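Local coordinates for ferredoxin-NADP reductase (Neisseria gonorrhoeae MIA_2011_03-10, PDB 5TR9), which probably shuttles electrons between NADP(H) and ferredoxin or flavodoxin through its bound FAD, as other ferredoxin-NADP reductases do, at residues I33-S38 with A91-M96; E115-G120 with Q260-N265; D149-I154 with H183-V188; S158-L163 with P189-A194. One frame throughout, in Å; residues are numbered along the deposited sequence.

Contact 1 of 4, residues I33-S38 with A91-M96; sequences ITFAIS and ALFAKM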
loop_
_atom_site.group_PDB
_atom_site.type_symbol
_atom_site.label_atom_id
_atom_site.label_comp_id
_atom_site.label_asym_id
_atom_site.label_seq_id
_atom_site.Cartn_x
_atom_site.Cartn_y
_atom_site.Cartn_z
ATOM N N ILE A 33 11.816 -0.122 -7.326
ATOM C CA ILE A 33 12.281 -1.496 -7.154
ATOM C C ILE A 33 11.307 -2.271 -6.286
ATOM O O ILE A 33 10.648 -1.720 -5.395
ATOM C CB ILE A 33 13.702 -1.568 -6.540
ATOM C CG1 ILE A 33 13.713 -0.948 -5.138
ATOM C CG2 ILE A 33 14.707 -0.870 -7.442
ATOM C CD1 ILE A 33 15.012 -1.209 -4.356
ATOM N N THR A 34 11.230 -3.575 -6.541
ATOM C CA THR A 34 10.791 -4.510 -5.515
ATOM C C THR A 34 11.983 -5.378 -5.149
ATOM O O THR A 34 12.916 -5.548 -5.944
ATOM C CB THR A 34 9.594 -5.373 -5.957
ATOM O OG1 THR A 34 9.871 -6.043 -7.196
ATOM C CG2 THR A 34 8.349 -4.499 -6.123
ATOM N N PHE A 35 11.982 -5.874 -3.917
ATOM C CA PHE A 35 13.055 -6.758 -3.493
ATOM C C PHE A 35 12.526 -7.701 -2.429
ATOM O O PHE A 35 11.534 -7.407 -1.757
ATOM C CB PHE A 35 14.292 -5.984 -2.982
ATOM C CG PHE A 35 14.041 -5.115 -1.765
ATOM C CD1 PHE A 35 13.563 -3.813 -1.904
ATOM C CD2 PHE A 35 14.355 -5.575 -0.485
ATOM C CE1 PHE A 35 13.361 -2.995 -0.792
ATOM C CE2 PHE A 35 14.159 -4.762 0.639
ATOM C CZ PHE A 35 13.660 -3.466 0.487
ATOM N N ALA A 36 13.171 -8.858 -2.317
ATOM C CA ALA A 36 12.792 -9.866 -1.342
ATOM C C ALA A 36 13.954 -10.111 -0.397
ATOM O O ALA A 36 15.126 -10.044 -0.796
ATOM C CB ALA A 36 12.406 -11.180 -2.021
ATOM N N ILE A 37 13.616 -10.417 0.856
ATOM C CA ILE A 37 14.602 -10.771 1.865
ATOM C C ILE A 37 14.170 -12.074 2.524
ATOM O O ILE A 37 13.003 -12.478 2.461
ATOM C CB ILE A 37 14.784 -9.660 2.924
ATOM C CG1 ILE A 37 13.551 -9.570 3.834
ATOM C CG2 ILE A 37 15.028 -8.294 2.263
ATOM C CD1 ILE A 37 13.718 -8.553 4.961
ATOM N N SER A 38 15.134 -12.749 3.148
ATOM C CA SER A 38 14.806 -13.961 3.888
ATOM C C SER A 38 13.900 -13.630 5.069
ATOM O O SER A 38 13.960 -12.533 5.647
ATOM C CB SER A 38 16.077 -14.676 4.363
ATOM O OG SER A 38 16.934 -13.819 5.103
ATOM N N ALA A 91 20.154 5.386 -1.309
ATOM C CA ALA A 91 21.497 5.146 -1.824
ATOM C C ALA A 91 21.962 3.737 -1.493
ATOM O O ALA A 91 22.665 3.102 -2.287
ATOM C CB ALA A 91 22.468 6.170 -1.251
ATOM N N LEU A 92 21.602 3.241 -0.310
ATOM C CA LEU A 92 21.972 1.871 0.032
ATOM C C LEU A 92 21.167 0.872 -0.790
ATOM O O LEU A 92 21.712 -0.140 -1.246
ATOM C CB LEU A 92 21.769 1.623 1.529
ATOM C CG LEU A 92 22.604 2.540 2.419
ATOM C CD1 LEU A 92 22.191 2.365 3.870
ATOM C CD2 LEU A 92 24.106 2.289 2.241
ATOM N N PHE A 93 19.864 1.120 -0.965
ATOM C CA PHE A 93 19.060 0.222 -1.787
ATOM C C PHE A 93 19.606 0.148 -3.207
ATOM O O PHE A 93 19.573 -0.912 -3.842
ATOM C CB PHE A 93 17.601 0.695 -1.825
ATOM C CG PHE A 93 16.793 0.376 -0.594
ATOM C CD1 PHE A 93 17.260 -0.474 0.393
ATOM C CD2 PHE A 93 15.517 0.908 -0.464
ATOM C CE1 PHE A 93 16.469 -0.773 1.500
ATOM C CE2 PHE A 93 14.730 0.622 0.640
ATOM C CZ PHE A 93 15.198 -0.218 1.617
ATOM N N ALA A 94 20.128 1.268 -3.722
ATOM C CA ALA A 94 20.600 1.304 -5.103
ATOM C C ALA A 94 21.846 0.452 -5.309
ATOM O O ALA A 94 22.123 0.042 -6.442
ATOM C CB ALA A 94 20.883 2.750 -5.514
ATOM N N LYS A 95 22.599 0.184 -4.242
ATOM C CA LYS A 95 23.842 -0.575 -4.311
ATOM C C LYS A 95 23.713 -2.009 -3.819
ATOM O O LYS A 95 24.631 -2.804 -4.052
ATOM C CB LYS A 95 24.933 0.120 -3.489
ATOM N N MET A 96 22.616 -2.363 -3.152
ATOM C CA MET A 96 22.545 -3.676 -2.519
ATOM C C MET A 96 22.305 -4.772 -3.554
ATOM O O MET A 96 21.767 -4.540 -4.642
ATOM C CB MET A 96 21.445 -3.709 -1.458
ATOM C CG MET A 96 20.035 -3.732 -2.009
ATOM S SD MET A 96 18.842 -3.512 -0.678
ATOM C CE MET A 96 17.314 -3.515 -1.610
#
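Where the helix 88-95 covers the end of the antiparallel FAD-binding barrel, Phe35 of strand 33-38 meets Phe93 and Met96 of segment 91-96 in a small, wholly buried cluster. The two rings form an inclined edge-to-face pair: the edge of Phe35 is turned toward the face of Phe93, with centroids 5.0 Å apart and planes inclined at 54°. Phe35 CE1 lies above the Phe93 face, offset toward the rim, while the nearest carbons are Phe35 CZ and Phe93 CZ at 3.8 Å. Met96 takes up a face of the Phe35 ring. Its chain is extended beyond CG (chi2 -171°, chi3 178°), which carries CE over the middle of that ring, 3.7 Å from the centroid of Phe35. This methyl makes a CH-pi contact; SD, 5.0 Å from the centroid of the Phe35 ring, adds a longer Met-aromatic one. An unbranched methionine suits the place because it can reach over the ring and set its terminal methyl on the face. In the six-stranded barrel of the FAD-binding FR-type domain, Phe35 and Ile33 point from strand 32-38 toward the helix; Phe35 also touches Leu53, and Phe93 meets the ring of Tyr66 and packs on Phe55. The side chain of Phe93 brings one side of the cluster to about 5 Å from the bound FAD. Ile33, two residues before Phe35, adds CD1, the end of its longer branch, which reaches to 4.1 Å from Phe93 CB and 4.3 Å from Met96 CE.

Contact 2 of 4, residues E115-G120 with Q260-N265; sequences ERFPDG and QIMMEN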
loop_
_atom_site.group_PDB
_atom_site.type_symbol
_atom_site.label_atom_id
_atom_site.label_comp_id
_atom_site.label_asym_id
_atom_site.label_seq_id
_atom_site.Cartn_x
_atom_site.Cartn_y
_atom_site.Cartn_z
ATOM N N GLU A 115 -9.982 -6.205 8.370
ATOM C CA GLU A 115 -10.979 -7.066 9.006
ATOM C C GLU A 115 -11.571 -6.458 10.261
ATOM O O GLU A 115 -12.489 -7.050 10.842
ATOM C CB GLU A 115 -10.363 -8.430 9.291
ATOM C CG GLU A 115 -10.106 -9.140 7.966
ATOM C CD GLU A 115 -9.300 -10.405 8.068
ATOM O OE1 GLU A 115 -9.237 -11.047 9.133
ATOM O OE2 GLU A 115 -8.713 -10.759 7.026
ATOM N N ARG A 116 -11.094 -5.283 10.672
ATOM C CA ARG A 116 -11.781 -4.502 11.691
ATOM C C ARG A 116 -13.038 -3.820 11.159
ATOM O O ARG A 116 -13.849 -3.343 11.958
ATOM C CB ARG A 116 -10.821 -3.461 12.264
ATOM C CG ARG A 116 -9.705 -4.086 13.090
ATOM C CD ARG A 116 -8.752 -3.013 13.584
ATOM N NE ARG A 116 -7.859 -3.542 14.605
ATOM C CZ ARG A 116 -7.013 -2.795 15.308
ATOM N NH1 ARG A 116 -6.947 -1.485 15.093
ATOM N NH2 ARG A 116 -6.236 -3.357 16.224
ATOM N N PHE A 117 -13.205 -3.744 9.833
ATOM C CA PHE A 117 -14.462 -3.367 9.202
ATOM C C PHE A 117 -15.364 -4.603 9.102
ATOM O O PHE A 117 -14.868 -5.721 8.902
ATOM C CB PHE A 117 -14.219 -2.830 7.793
ATOM C CG PHE A 117 -13.603 -1.450 7.722
ATOM C CD1 PHE A 117 -14.091 -0.388 8.481
ATOM C CD2 PHE A 117 -12.558 -1.214 6.827
ATOM C CE1 PHE A 117 -13.531 0.898 8.371
ATOM C CE2 PHE A 117 -11.999 0.070 6.706
ATOM C CZ PHE A 117 -12.482 1.112 7.475
ATOM N N PRO A 118 -16.685 -4.435 9.201
ATOM C CA PRO A 118 -17.575 -5.605 9.182
ATOM C C PRO A 118 -17.702 -6.212 7.797
ATOM O O PRO A 118 -17.615 -5.526 6.772
ATOM C CB PRO A 118 -18.924 -5.051 9.654
ATOM C CG PRO A 118 -18.856 -3.588 9.370
ATOM C CD PRO A 118 -17.414 -3.182 9.495
ATOM N N ASP A 119 -17.921 -7.523 7.784
ATOM C CA ASP A 119 -18.179 -8.239 6.540
ATOM C C ASP A 119 -19.355 -7.627 5.782
ATOM O O ASP A 119 -20.322 -7.139 6.373
ATOM C CB ASP A 119 -18.511 -9.709 6.826
ATOM C CG ASP A 119 -17.323 -10.514 7.302
ATOM O OD1 ASP A 119 -16.200 -9.970 7.386
ATOM O OD2 ASP A 119 -17.550 -11.716 7.596
ATOM N N GLY A 120 -19.297 -7.716 4.450
ATOM C CA GLY A 120 -20.434 -7.373 3.623
ATOM C C GLY A 120 -20.400 -5.975 3.049
ATOM O O GLY A 120 -21.252 -5.646 2.209
ATOM N N GLN A 260 -15.851 4.714 8.988
ATOM C CA GLN A 260 -15.699 4.235 7.626
ATOM C C GLN A 260 -14.311 4.492 7.056
ATOM O O GLN A 260 -14.110 4.251 5.864
ATOM C CB GLN A 260 -16.755 4.882 6.698
ATOM C CG GLN A 260 -18.229 4.643 7.101
ATOM C CD GLN A 260 -18.725 5.614 8.173
ATOM O OE1 GLN A 260 -18.233 6.735 8.290
ATOM N NE2 GLN A 260 -19.694 5.174 8.968
ATOM N N ILE A 261 -13.350 4.990 7.841
ATOM C CA ILE A 261 -12.051 5.380 7.295
ATOM C C ILE A 261 -10.921 4.856 8.174
ATOM O O ILE A 261 -10.916 5.081 9.389
ATOM C CB ILE A 261 -11.927 6.910 7.174
ATOM C CG1 ILE A 261 -13.093 7.512 6.389
ATOM C CG2 ILE A 261 -10.607 7.281 6.521
ATOM C CD1 ILE A 261 -13.125 9.029 6.493
ATOM N N MET A 262 -9.942 4.202 7.548
ATOM C CA MET A 262 -8.635 3.940 8.140
ATOM C C MET A 262 -7.583 4.605 7.267
ATOM O O MET A 262 -7.703 4.593 6.040
ATOM C CB MET A 262 -8.326 2.447 8.221
ATOM C CG MET A 262 -9.273 1.664 9.080
ATOM S SD MET A 262 -8.946 -0.096 8.892
ATOM C CE MET A 262 -10.290 -0.742 9.882
ATOM N N MET A 263 -6.541 5.158 7.887
ATOM C CA MET A 263 -5.541 5.867 7.097
ATOM C C MET A 263 -4.158 5.743 7.727
ATOM O O MET A 263 -4.015 5.580 8.945
ATOM C CB MET A 263 -5.925 7.339 6.938
ATOM C CG MET A 263 -6.039 8.087 8.224
ATOM S SD MET A 263 -6.755 9.716 7.899
ATOM C CE MET A 263 -6.719 10.429 9.535
ATOM N N GLU A 264 -3.139 5.811 6.869
ATOM C CA GLU A 264 -1.748 5.764 7.292
ATOM C C GLU A 264 -0.915 6.534 6.279
ATOM O O GLU A 264 -1.043 6.289 5.078
ATOM C CB GLU A 264 -1.284 4.306 7.385
ATOM C CG GLU A 264 0.163 4.096 7.800
ATOM C CD GLU A 264 0.515 2.611 7.761
ATOM O OE1 GLU A 264 1.104 2.170 6.747
ATOM O OE2 GLU A 264 0.175 1.884 8.720
ATOM N N ASN A 265 -0.077 7.466 6.748
ATOM C CA ASN A 265 0.816 8.160 5.826
ATOM C C ASN A 265 1.808 7.161 5.244
ATOM O O ASN A 265 2.371 6.337 5.971
ATOM C CB ASN A 265 1.581 9.284 6.531
ATOM C CG ASN A 265 0.716 10.509 6.820
ATOM O OD1 ASN A 265 -0.422 10.618 6.372
ATOM N ND2 ASN A 265 1.280 11.448 7.572
#
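In Met262, chi1 of -62° sets CG beside the backbone N and anti to the carbonyl carbon, and a chain extended beyond CG delivers the terminal methyl to Phe117, whose own CG is likewise anti to its carbonyl carbon. The two side chains thus reach toward each other tip to tip. Met262 CE rests over the centre of the Phe117 ring, 3.6 Å from its centroid and 8° off the ring normal, a CH-pi contact. The sulfur stands obliquely at the same ring, with SD 3.8 Å from Phe117 CE2, so this is also a Met-aromatic contact. Nearer the backbone of Met262, CG touches the far end of the ring, 3.6 Å from Phe117 CZ. The same methyl serves a second neighbour, since Met262 CE is 3.7 Å from Arg116 CB; CB and the extended chain of Arg116, an exposed residue, border the apolar patch. Phe117 CZ also approaches the chain itself, 3.9 Å from Gln260 C. A flat ring suits this place because Met262 can cover one face while the edge, near the ring plane, meets the backbone at Ile261 N. Phe117 also packs on Arg228 and Met230 of strand 227-233, the neighbour of 261-265, whereas the polar end of Gln260 is bound through OE1 to Ala251 N. The loop between strands 101-105 and 122-128 thereby packs on 261-265, the outermost strand at one side of the parallel sheet in the Rossmann-like domain that in this family binds NADP(H).

Contact 3 of 4, residues D149-I154 with H183-V188; sequences DTVNLI and HSFRFV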
loop_
_atom_site.group_PDB
_atom_site.type_symbol
_atom_site.label_atom_id
_atom_site.label_comp_id
_atom_site.label_asym_id
_atom_site.label_seq_id
_atom_site.Cartn_x
_atom_site.Cartn_y
_atom_site.Cartn_z
ATOM N N ASP A 149 -18.126 -7.364 -0.019
ATOM C CA ASP A 149 -18.962 -7.568 -1.200
ATOM C C ASP A 149 -18.228 -7.189 -2.483
ATOM O O ASP A 149 -18.392 -7.849 -3.520
ATOM C CB ASP A 149 -20.257 -6.775 -1.064
ATOM C CG ASP A 149 -21.329 -7.538 -0.291
ATOM O OD1 ASP A 149 -21.020 -8.592 0.326
ATOM O OD2 ASP A 149 -22.491 -7.078 -0.308
ATOM N N THR A 150 -17.458 -6.108 -2.447
ATOM C CA THR A 150 -16.530 -5.760 -3.514
ATOM C C THR A 150 -15.238 -5.278 -2.874
ATOM O O THR A 150 -15.232 -4.797 -1.740
ATOM C CB THR A 150 -17.076 -4.666 -4.462
ATOM O OG1 THR A 150 -17.235 -3.436 -3.742
ATOM C CG2 THR A 150 -18.415 -5.063 -5.068
ATOM N N VAL A 151 -14.137 -5.434 -3.603
ATOM C CA VAL A 151 -12.823 -4.977 -3.180
ATOM C C VAL A 151 -12.293 -4.101 -4.303
ATOM O O VAL A 151 -12.256 -4.535 -5.457
ATOM C CB VAL A 151 -11.878 -6.156 -2.884
ATOM C CG1 VAL A 151 -10.514 -5.646 -2.516
ATOM C CG2 VAL A 151 -12.445 -7.008 -1.747
ATOM N N ASN A 152 -11.939 -2.861 -3.982
ATOM C CA ASN A 152 -11.675 -1.837 -4.983
ATOM C C ASN A 152 -10.372 -1.146 -4.639
ATOM O O ASN A 152 -10.167 -0.748 -3.492
ATOM C CB ASN A 152 -12.815 -0.811 -5.023
ATOM C CG ASN A 152 -14.182 -1.465 -5.164
ATOM O OD1 ASN A 152 -14.630 -1.746 -6.274
ATOM N ND2 ASN A 152 -14.843 -1.737 -4.035
ATOM N N LEU A 153 -9.492 -0.999 -5.623
ATOM C CA LEU A 153 -8.188 -0.395 -5.391
ATOM C C LEU A 153 -7.985 0.716 -6.406
ATOM O O LEU A 153 -8.066 0.476 -7.616
ATOM C CB LEU A 153 -7.082 -1.452 -5.490
ATOM C CG LEU A 153 -5.647 -0.954 -5.308
ATOM C CD1 LEU A 153 -5.453 -0.276 -3.972
ATOM C CD2 LEU A 153 -4.672 -2.132 -5.481
ATOM N N ILE A 154 -7.739 1.926 -5.912
ATOM C CA ILE A 154 -7.481 3.102 -6.739
ATOM C C ILE A 154 -6.032 3.497 -6.486
ATOM O O ILE A 154 -5.679 3.866 -5.355
ATOM C CB ILE A 154 -8.437 4.262 -6.402
ATOM C CG1 ILE A 154 -9.909 3.935 -6.701
ATOM C CG2 ILE A 154 -8.053 5.507 -7.214
ATOM C CD1 ILE A 154 -10.582 2.938 -5.796
ATOM N N HIS A 183 -18.030 -11.755 -5.829
ATOM C CA HIS A 183 -17.416 -10.596 -5.184
ATOM C C HIS A 183 -16.297 -10.015 -6.046
ATOM O O HIS A 183 -15.166 -10.505 -6.054
ATOM C CB HIS A 183 -16.883 -10.965 -3.802
ATOM C CG HIS A 183 -17.955 -11.257 -2.798
ATOM N ND1 HIS A 183 -17.700 -11.372 -1.446
ATOM C CD2 HIS A 183 -19.285 -11.464 -2.947
ATOM C CE1 HIS A 183 -18.827 -11.632 -0.808
ATOM N NE2 HIS A 183 -19.804 -11.696 -1.696
ATOM N N SER A 184 -16.629 -8.951 -6.759
ATOM C CA SER A 184 -15.748 -8.433 -7.788
ATOM C C SER A 184 -14.568 -7.680 -7.177
ATOM O O SER A 184 -14.666 -7.066 -6.110
ATOM C CB SER A 184 -16.528 -7.519 -8.733
ATOM O OG SER A 184 -15.778 -7.218 -9.897
ATOM N N PHE A 185 -13.436 -7.753 -7.865
ATOM C CA PHE A 185 -12.298 -6.890 -7.607
ATOM C C PHE A 185 -12.225 -5.869 -8.732
ATOM O O PHE A 185 -12.374 -6.233 -9.903
ATOM C CB PHE A 185 -10.988 -7.678 -7.533
ATOM C CG PHE A 185 -9.774 -6.801 -7.547
ATOM C CD1 PHE A 185 -9.443 -6.042 -6.436
ATOM C CD2 PHE A 185 -8.979 -6.697 -8.682
ATOM C CE1 PHE A 185 -8.336 -5.202 -6.449
ATOM C CE2 PHE A 185 -7.865 -5.869 -8.696
ATOM C CZ PHE A 185 -7.542 -5.120 -7.575
ATOM N N ARG A 186 -12.048 -4.599 -8.377
ATOM C CA ARG A 186 -11.924 -3.513 -9.340
ATOM C C ARG A 186 -10.607 -2.793 -9.115
ATOM O O ARG A 186 -10.252 -2.480 -7.973
ATOM C CB ARG A 186 -13.072 -2.501 -9.219
ATOM C CG ARG A 186 -14.450 -3.004 -9.637
ATOM C CD ARG A 186 -15.055 -3.975 -8.629
ATOM N NE ARG A 186 -16.489 -4.146 -8.862
ATOM C CZ ARG A 186 -17.427 -3.412 -8.275
ATOM N NH1 ARG A 186 -17.083 -2.463 -7.405
ATOM N NH2 ARG A 186 -18.708 -3.626 -8.558
ATOM N N PHE A 187 -9.894 -2.508 -10.201
ATOM C CA PHE A 187 -8.679 -1.707 -10.145
ATOM C C PHE A 187 -8.845 -0.475 -11.022
ATOM O O PHE A 187 -9.217 -0.588 -12.194
ATOM C CB PHE A 187 -7.462 -2.524 -10.605
ATOM C CG PHE A 187 -6.196 -1.718 -10.704
ATOM C CD1 PHE A 187 -5.639 -1.136 -9.573
ATOM C CD2 PHE A 187 -5.573 -1.534 -11.928
ATOM C CE1 PHE A 187 -4.460 -0.387 -9.654
ATOM C CE2 PHE A 187 -4.396 -0.793 -12.013
ATOM C CZ PHE A 187 -3.847 -0.220 -10.881
ATOM N N VAL A 188 -8.563 0.691 -10.453
ATOM C CA VAL A 188 -8.670 1.960 -11.170
ATOM C C VAL A 188 -7.326 2.673 -11.098
ATOM O O VAL A 188 -6.959 3.196 -10.036
ATOM C CB VAL A 188 -9.781 2.839 -10.579
ATOM C CG1 VAL A 188 -9.855 4.166 -11.326
ATOM C CG2 VAL A 188 -11.125 2.108 -10.644
#
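Val151, Asn152, Leu153 and Ile154 pair in parallel with Phe185, Arg186, Phe187 and Val188, on strands whose axes are 12° apart, neighbours in the sheet of the Rossmann-like nucleotide-binding domain. Backbone bonds come first: Val151 N to Ser184 O, Arg186 N to Val151 O, Leu153 N to Arg186 O and Val188 N to Leu153 O form the regular parallel ladder. Arg186 thus donates and accepts on its own backbone, and CA-H...O contacts such as Phe185 CA to Val151 O (3.2 Å) fill in between.

The apolar contacts lie on two faces. On one, Leu153 CB and Phe185 CE1 are 4.1 Å apart, Val151 CG1 meets Phe185 CD1 and Leu153 CG nears Phe187 CD1; this face is covered by helices 133-139 and 166-173, where large hydrocarbon side chains belong. On the other, Ile154 and Val188 lie side by side with CG1 4.0 Å from CB, beneath helix 213-218. At the mouth of the strands, Asp149 CA lies over the centre of the His183 ring, a CH-pi contact, while His183 ND1 is bonded to Arg145 O.

Among polar groups, Asn152 and Arg186 share the face of Ile154 and Val188. The Asn152 amide is held at both ends: ND2 donates to Leu123 O and to Thr150 OG1 (2.9 Å), itself fixed by Asp122, and OD1 accepts from Arg186. Arg186 bends at chi2 (73°); Thr150 CG2 lies over one guanidinium face, toward the rim. NH1 also bonds Thr220 OG1, and it meets a lone pair of Asn152 OD1 at 2.8 Å, in the guanidinium plane.

Contact 4 of 4, residues S158-L163 with P189-A194; sequences SFPEEL and PVTTRA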
loop_
_atom_site.group_PDB
_atom_site.type_symbol
_atom_site.label_atom_id
_atom_site.label_comp_id
_atom_site.label_asym_id
_atom_site.label_seq_id
_atom_site.Cartn_x
_atom_site.Cartn_y
_atom_site.Cartn_z
ATOM N N SER A 158 1.950 9.894 -10.701
ATOM C CA SER A 158 2.045 11.036 -11.615
ATOM C C SER A 158 2.000 10.620 -13.083
ATOM O O SER A 158 1.302 11.248 -13.894
ATOM C CB SER A 158 3.328 11.816 -11.348
ATOM O OG SER A 158 3.311 12.429 -10.063
ATOM N N PHE A 159 2.760 9.590 -13.454
ATOM C CA PHE A 159 2.927 9.176 -14.844
ATOM C C PHE A 159 2.702 7.678 -14.972
ATOM O O PHE A 159 2.970 6.932 -14.024
ATOM C CB PHE A 159 4.334 9.538 -15.350
ATOM C CG PHE A 159 4.578 11.022 -15.410
ATOM C CD1 PHE A 159 4.197 11.749 -16.526
ATOM C CD2 PHE A 159 5.125 11.692 -14.321
ATOM C CE1 PHE A 159 4.393 13.129 -16.578
ATOM C CE2 PHE A 159 5.323 13.064 -14.360
ATOM C CZ PHE A 159 4.955 13.782 -15.486
ATOM N N PRO A 160 2.209 7.210 -16.128
ATOM C CA PRO A 160 1.817 5.789 -16.244
ATOM C C PRO A 160 2.963 4.809 -16.056
ATOM O O PRO A 160 2.701 3.652 -15.688
ATOM C CB PRO A 160 1.218 5.693 -17.657
ATOM C CG PRO A 160 1.720 6.900 -18.392
ATOM C CD PRO A 160 1.903 7.975 -17.351
ATOM N N GLU A 161 4.212 5.226 -16.299
ATOM C CA GLU A 161 5.353 4.352 -16.047
ATOM C C GLU A 161 5.416 3.904 -14.594
ATOM O O GLU A 161 6.029 2.868 -14.305
ATOM C CB GLU A 161 6.662 5.055 -16.416
ATOM C CG GLU A 161 6.902 5.258 -17.899
ATOM C CD GLU A 161 6.223 6.497 -18.459
ATOM O OE1 GLU A 161 5.422 7.133 -17.745
ATOM O OE2 GLU A 161 6.500 6.831 -19.630
ATOM N N GLU A 162 4.834 4.680 -13.674
ATOM C CA GLU A 162 4.844 4.358 -12.254
ATOM C C GLU A 162 3.779 3.342 -11.867
ATOM O O GLU A 162 3.765 2.896 -10.714
ATOM C CB GLU A 162 4.681 5.643 -11.436
ATOM C CG GLU A 162 5.887 6.563 -11.613
ATOM C CD GLU A 162 5.693 7.968 -11.080
ATOM O OE1 GLU A 162 4.699 8.629 -11.444
ATOM O OE2 GLU A 162 6.576 8.434 -10.327
ATOM N N LEU A 163 2.899 2.961 -12.795
ATOM C CA LEU A 163 1.857 1.966 -12.515
ATOM C C LEU A 163 2.448 0.569 -12.704
ATOM O O LEU A 163 2.109 -0.173 -13.630
ATOM C CB LEU A 163 0.655 2.188 -13.427
ATOM C CG LEU A 163 -0.119 3.511 -13.293
ATOM C CD1 LEU A 163 -1.075 3.699 -14.469
ATOM C CD2 LEU A 163 -0.866 3.574 -11.968
ATOM N N PRO A 189 -6.556 2.718 -12.183
ATOM C CA PRO A 189 -5.327 3.514 -12.169
ATOM C C PRO A 189 -5.648 4.980 -12.407
ATOM O O PRO A 189 -6.543 5.319 -13.185
ATOM C CB PRO A 189 -4.510 2.924 -13.327
ATOM C CG PRO A 189 -5.537 2.411 -14.288
ATOM C CD PRO A 189 -6.742 1.985 -13.452
ATOM N N VAL A 190 -4.906 5.849 -11.729
ATOM C CA VAL A 190 -5.053 7.297 -11.850
ATOM C C VAL A 190 -3.677 7.876 -12.148
ATOM O O VAL A 190 -2.724 7.593 -11.423
ATOM C CB VAL A 190 -5.620 7.915 -10.558
ATOM C CG1 VAL A 190 -5.596 9.428 -10.630
ATOM C CG2 VAL A 190 -7.037 7.430 -10.298
ATOM N N THR A 191 -3.556 8.667 -13.216
ATOM C CA THR A 191 -2.294 9.363 -13.469
ATOM C C THR A 191 -2.554 10.863 -13.399
ATOM O O THR A 191 -3.285 11.408 -14.234
ATOM C CB THR A 191 -1.679 8.948 -14.809
ATOM O OG1 THR A 191 -2.615 9.127 -15.877
ATOM C CG2 THR A 191 -1.268 7.472 -14.758
ATOM N N THR A 192 -1.960 11.524 -12.401
ATOM C CA THR A 192 -2.323 12.914 -12.137
ATOM C C THR A 192 -1.663 13.912 -13.082
ATOM O O THR A 192 -2.172 15.032 -13.228
ATOM C CB THR A 192 -1.978 13.288 -10.700
ATOM O OG1 THR A 192 -0.554 13.244 -10.522
ATOM C CG2 THR A 192 -2.650 12.321 -9.734
ATOM N N ARG A 193 -0.542 13.557 -13.713
ATOM C CA ARG A 193 0.203 14.513 -14.529
ATOM C C ARG A 193 0.334 14.072 -15.977
ATOM O O ARG A 193 1.090 14.691 -16.739
ATOM C CB ARG A 193 1.588 14.757 -13.926
ATOM C CG ARG A 193 1.524 15.185 -12.458
ATOM C CD ARG A 193 2.845 15.738 -11.966
ATOM N NE ARG A 193 3.238 17.001 -12.605
ATOM C CZ ARG A 193 2.849 18.210 -12.202
ATOM N NH1 ARG A 193 3.299 19.295 -12.824
ATOM N NH2 ARG A 193 2.013 18.343 -11.178
ATOM N N ALA A 194 -0.405 13.047 -16.386
ATOM C CA ALA A 194 -0.301 12.520 -17.733
ATOM C C ALA A 194 -1.640 11.919 -18.116
ATOM O O ALA A 194 -2.435 11.541 -17.258
ATOM C CB ALA A 194 0.814 11.471 -17.844
HETATM O O HOH W 1 0.989 12.505 -8.510
#
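The backbones of Ser158 and Thr192 come close, and one hydrogen bond joins the segments there: Arg193 N donates to a lone pair of Ser158 O, 3.0 Å away in the carbonyl plane. Past this bond the side chains take over. Arg193 CB lies over one face of the Phe159 ring, 4.2 Å from its centroid, a CH-pi contact made by the arginine's first side-chain carbon. Ala194 CB touches both Phe159 CD1, at 3.6 Å, and Pro160 CD, a small methyl packed against two rings. Segment 158-163 follows strand 150-157, and 189-194 holds the last residues of the adjacent parallel strand 185-191 and the turn after it; in the Rossmann-like fold such C-terminal strand ends are where nucleotides generally bind, and the side chain of Ser158 is about 10 Å from the FAD. Segment 158-163 turns through a short 3-10 stretch, and Glu162 steadies it by accepting from Phe159 N on OE1. Farther along, Leu163 crosses Pro189 and Thr191 at about a right angle. CG of Leu163 stands beside its backbone N (chi1 -63°), and from it CD1 reaches Pro189 CB at 3.7 Å and also meets Thr191 CG2. The methyl of Thr191 thus serves the apolar side, also touching Pro160 N, while its OG1 donates to Ala194 O at 2.8 Å from above the carbonyl plane and is bonded to Asn196 as well. A water bridges two hydroxyls, 2.8 Å from Ser158 OG and bound too by Thr192 OG1.

How the contacts relate
Contact 1 belongs to the FAD-binding barrel, while contacts 2, 3 and 4 all reach the parallel sheet of the other domain. Contacts 3 and 4 share strand 185-191 and meet where Ile154 packs on Val190, and contact 4 takes over where the two strands of contact 3 end. Contact 2 lies across the sheet, on its outermost strand 261-265, yet touches contact 3 where Gly120 meets Asp149. Contacts 1 and 2 are buried and rely on methionine methyls over phenylalanine rings, without hydrogen bonds between their segments. Contact 3, partly buried, is governed by backbone bonding; contact 4, also partly buried, mixes a single backbone bond, a water and small apolar contacts.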